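Local coordinates for beta-hexosaminidase (Neisseria gonorrhoeae, PDB 6JTJ), which probably cleaves terminal beta-1,4-linked N-acetylglucosamine from peptide-linked peptidoglycan fragments during recycling of the bacterial cell wall, at residues Q129-K133 against D134-A138; S181-N185 against P186-A190. All blocks are in the same frame, centred on the assembly; numbering follows the deposited sequence.

Contact 1: Q129-K133 against D134-A138; sequences QIWDK and DGASA
Trp131 and Ala136 meet across a sharp bend between two helices, with the methyl lying over one face of the indole. The alanine CB sits 3.7 Å from the centroid of the Trp131 six-membered ring, a CH-pi contact displaced toward the rim, and its closest ring atom is Trp131 CZ3 at 3.4 Å. The tryptophan starts out pointing away from 134-138, but with CG anti to the backbone N (chi1 173°) the flat benzo end swings back across the start of the next helix, and Ala136 CA also comes near CE3.

One residue earlier, Ile130 touches through its CG2 branch. It reaches Ala138 CB and Asp134 CB, each at 4.2 Å from CG2, so a single methyl bridges the end of one helix and the beginning of the other. Lys133 and Asp134 run alongside each other, pointing the same way. The extended lysine lays its aliphatic part near the carboxylate, yet NZ stops 4.6 Å from Asp134 OD1, too far for a salt bridge; any attraction there is probably loose.

The backbone makes the turn at Gly135. Asp134 N gives the last good helical bond, to Ile130 O at 2.8 Å, whereas Gly135 N makes only weak bonds to Ile130 O and Trp131 O. Gly135 is the first residue to leave helical angles, with a positive phi of 92° that glycine adopts readily, and it serves as N-cap of the following helix.

This turn, at the surface, joins helices 124-134 and 136-155. Ile130 also packs on Ala139 and Ala142 of helix 136-155, while Trp131 extends to Arg191 and Leu192 of helix 186-202.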
# COMPACT_ATOMS: atom_id res chain seq x y z
N GLN C 129 -7.37 12.35 -15.45
CA GLN C 129 -6.99 12.19 -16.85
C GLN C 129 -8.00 12.87 -17.77
O GLN C 129 -7.62 13.44 -18.79
CB GLN C 129 -6.85 10.71 -17.20
CG GLN C 129 -5.64 10.09 -16.56
CD GLN C 129 -5.59 8.58 -16.71
OE1 GLN C 129 -6.62 7.89 -16.79
NE2 GLN C 129 -4.39 8.05 -16.77
N ILE C 130 -9.29 12.78 -17.43
CA ILE C 130 -10.33 13.50 -18.16
C ILE C 130 -10.07 15.01 -18.03
O ILE C 130 -10.21 15.75 -18.99
CB ILE C 130 -11.73 13.17 -17.63
CG1 ILE C 130 -12.09 11.74 -17.96
CG2 ILE C 130 -12.77 14.10 -18.25
CD1 ILE C 130 -13.35 11.22 -17.30
N TRP C 131 -9.65 15.46 -16.85
CA TRP C 131 -9.31 16.87 -16.64
C TRP C 131 -8.23 17.32 -17.63
O TRP C 131 -8.38 18.35 -18.29
CB TRP C 131 -8.85 17.08 -15.20
CG TRP C 131 -8.31 18.42 -14.84
CD1 TRP C 131 -7.11 18.93 -15.16
CD2 TRP C 131 -8.96 19.41 -14.02
NE1 TRP C 131 -6.96 20.19 -14.62
CE2 TRP C 131 -8.09 20.50 -13.93
CE3 TRP C 131 -10.20 19.48 -13.39
CZ2 TRP C 131 -8.40 21.64 -13.20
CZ3 TRP C 131 -10.51 20.63 -12.67
CH2 TRP C 131 -9.61 21.69 -12.58
N ASP C 132 -7.15 16.55 -17.70
CA ASP C 132 -6.04 16.88 -18.58
C ASP C 132 -6.44 16.86 -20.06
O ASP C 132 -6.00 17.69 -20.82
CB ASP C 132 -4.88 15.91 -18.38
CG ASP C 132 -4.16 16.12 -17.07
OD1 ASP C 132 -4.33 17.18 -16.44
OD2 ASP C 132 -3.42 15.21 -16.67
N LYS C 133 -7.28 15.91 -20.44
CA LYS C 133 -7.58 15.65 -21.84
C LYS C 133 -8.79 16.43 -22.37
O LYS C 133 -8.71 17.03 -23.43
CB LYS C 133 -7.83 14.16 -22.05
CG LYS C 133 -7.82 13.74 -23.50
CD LYS C 133 -8.55 12.43 -23.71
CE LYS C 133 -8.50 12.03 -25.20
NZ LYS C 133 -9.53 11.04 -25.62
N ASP C 134 -9.91 16.38 -21.66
CA ASP C 134 -11.15 17.03 -22.08
C ASP C 134 -11.48 18.29 -21.30
O ASP C 134 -12.49 18.92 -21.57
CB ASP C 134 -12.32 16.07 -21.95
CG ASP C 134 -12.13 14.81 -22.74
OD1 ASP C 134 -11.26 14.80 -23.63
OD2 ASP C 134 -12.86 13.84 -22.48
N GLY C 135 -10.65 18.66 -20.34
CA GLY C 135 -10.85 19.90 -19.58
C GLY C 135 -11.65 19.77 -18.29
O GLY C 135 -12.33 18.77 -18.04
N ALA C 136 -11.59 20.82 -17.49
CA ALA C 136 -12.13 20.84 -16.14
C ALA C 136 -13.61 20.59 -16.10
O ALA C 136 -14.12 19.88 -15.22
CB ALA C 136 -11.81 22.17 -15.47
N SER C 137 -14.33 21.15 -17.05
CA SER C 137 -15.76 21.07 -17.01
C SER C 137 -16.25 19.66 -17.23
O SER C 137 -17.17 19.19 -16.55
CB SER C 137 -16.34 22.05 -18.04
OG SER C 137 -17.72 21.92 -18.10
N ALA C 138 -15.66 18.98 -18.20
CA ALA C 138 -16.02 17.59 -18.47
C ALA C 138 -15.66 16.69 -17.28
O ALA C 138 -16.38 15.76 -16.94
CB ALA C 138 -15.30 17.10 -19.73

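Contact 2: S181-N185 against P186-A190; sequences SFHRN and PEAVA
With chi1 at -155°, His183 CG lies anti to the backbone N, which sets the imidazole against Ala188; in Asn185, chi1 of -173° and chi2 of -57° bring OD1 round to the amide of Glu187. The Ala188 methyl sits over one face of the His183 ring, CB 3.8 Å from its centroid, a CH-pi contact nearest CG. At the edge of the same ring, ND1 accepts in plane from Asn185 N at 3.0 Å. With NE2 bonded to Asp132, both nitrogens hold the ring's orientation, and NE2 probably carries the proton.

Asn185 is the N-cap of helix 186-202, followed by a proline in the first turn. Its OD1 accepts from Glu187 N at 2.9 Å, with the donor in the carbonyl plane, and its backbone O takes the first regular helical bond, from Val189 N at 3.0 Å. The incoming loop follows strand 161-162 of the (beta/alpha)8-type barrel of family 3 glycosidases and carries, just upstream, Arg180, a predicted substrate-binding residue.

The buried Val189 packs against this loop through CG2, 3.3 Å from His183 O and 4.2 Å from Phe182 CB. The buried Phe182 side chain also packs on Met124 and Leu127 of helix 124-134, while Val189 packs on Leu169 and on Pro243 of helix 242-249.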
# COMPACT_ATOMS: atom_id res chain seq x y z
N SER C 181 -5.25 8.82 -6.16
CA SER C 181 -5.21 10.27 -6.17
C SER C 181 -5.78 10.79 -7.50
O SER C 181 -5.53 10.21 -8.56
CB SER C 181 -3.78 10.76 -5.98
OG SER C 181 -3.65 12.11 -6.31
N PHE C 182 -6.55 11.89 -7.43
CA PHE C 182 -7.13 12.50 -8.61
C PHE C 182 -6.05 12.98 -9.59
O PHE C 182 -6.19 12.78 -10.78
CB PHE C 182 -7.96 13.73 -8.26
CG PHE C 182 -9.29 13.44 -7.65
CD1 PHE C 182 -10.35 12.96 -8.41
CD2 PHE C 182 -9.51 13.68 -6.30
CE1 PHE C 182 -11.58 12.72 -7.84
CE2 PHE C 182 -10.75 13.45 -5.74
CZ PHE C 182 -11.78 12.96 -6.50
N HIS C 183 -5.01 13.61 -9.07
CA HIS C 183 -4.13 14.43 -9.88
C HIS C 183 -2.92 14.93 -9.07
O HIS C 183 -2.94 14.91 -7.84
CB HIS C 183 -4.95 15.64 -10.40
CG HIS C 183 -4.43 16.24 -11.66
ND1 HIS C 183 -3.46 17.22 -11.68
CD2 HIS C 183 -4.78 16.04 -12.96
CE1 HIS C 183 -3.22 17.57 -12.93
NE2 HIS C 183 -4.01 16.87 -13.72
N ARG C 184 -1.88 15.37 -9.76
CA ARG C 184 -0.72 15.99 -9.11
C ARG C 184 -1.01 17.39 -8.56
O ARG C 184 -0.46 17.80 -7.55
CB ARG C 184 0.42 16.11 -10.14
CG ARG C 184 1.70 16.71 -9.60
CD ARG C 184 2.73 16.97 -10.70
NE ARG C 184 3.98 17.48 -10.12
CZ ARG C 184 4.98 16.74 -9.61
NH1 ARG C 184 4.91 15.40 -9.62
NH2 ARG C 184 6.06 17.33 -9.11
N ASN C 185 -1.92 18.09 -9.21
CA ASN C 185 -2.06 19.53 -9.03
C ASN C 185 -3.12 19.81 -7.98
O ASN C 185 -4.26 19.39 -8.14
CB ASN C 185 -2.46 20.18 -10.38
CG ASN C 185 -2.46 21.71 -10.31
OD1 ASN C 185 -3.14 22.32 -9.49
ND2 ASN C 185 -1.69 22.32 -11.18
N PRO C 186 -2.77 20.54 -6.94
CA PRO C 186 -3.74 20.82 -5.86
C PRO C 186 -5.05 21.45 -6.31
O PRO C 186 -6.11 21.09 -5.79
CB PRO C 186 -2.97 21.75 -4.92
CG PRO C 186 -1.73 22.15 -5.62
CD PRO C 186 -1.42 21.08 -6.62
N GLU C 187 -5.02 22.30 -7.32
CA GLU C 187 -6.26 22.89 -7.85
C GLU C 187 -7.16 21.86 -8.51
O GLU C 187 -8.37 21.85 -8.33
CB GLU C 187 -5.97 24.02 -8.86
CG GLU C 187 -7.27 24.79 -9.25
CD GLU C 187 -7.95 25.55 -8.09
OE1 GLU C 187 -7.30 25.89 -7.07
OE2 GLU C 187 -9.17 25.81 -8.20
N ALA C 188 -6.56 20.98 -9.31
CA ALA C 188 -7.34 19.91 -9.92
C ALA C 188 -7.94 18.99 -8.84
O ALA C 188 -9.10 18.59 -8.91
CB ALA C 188 -6.48 19.11 -10.88
N VAL C 189 -7.12 18.66 -7.85
CA VAL C 189 -7.60 17.75 -6.79
C VAL C 189 -8.78 18.38 -6.06
O VAL C 189 -9.82 17.76 -5.89
CB VAL C 189 -6.47 17.39 -5.80
CG1 VAL C 189 -7.03 16.64 -4.59
CG2 VAL C 189 -5.41 16.55 -6.50
N ALA C 190 -8.63 19.63 -5.67
CA ALA C 190 -9.68 20.34 -4.92
C ALA C 190 -10.96 20.40 -5.70
O ALA C 190 -12.03 20.05 -5.21
CB ALA C 190 -9.22 21.75 -4.54

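Coming from the N terminus, the chain runs along helix 124-134, bends at contact 1 and leaves along helix 136-155. It passes through strand 161-162 and a long loop before contact 2 starts helix 186-202. Each contact closes only a few residues of chain, and the two follow in series without nesting or crossing. They nevertheless touch, their centres 12 Å apart: Asp132 OD1 and His183 NE2 are 2.8 Å apart in a probable hydrogen bond, and the indole of Trp131 packs against both His183 and Ala188. The C-terminal end of helix 124-134 is thereby tied to the loop leading into helix 186-202 and to that helix's first turn.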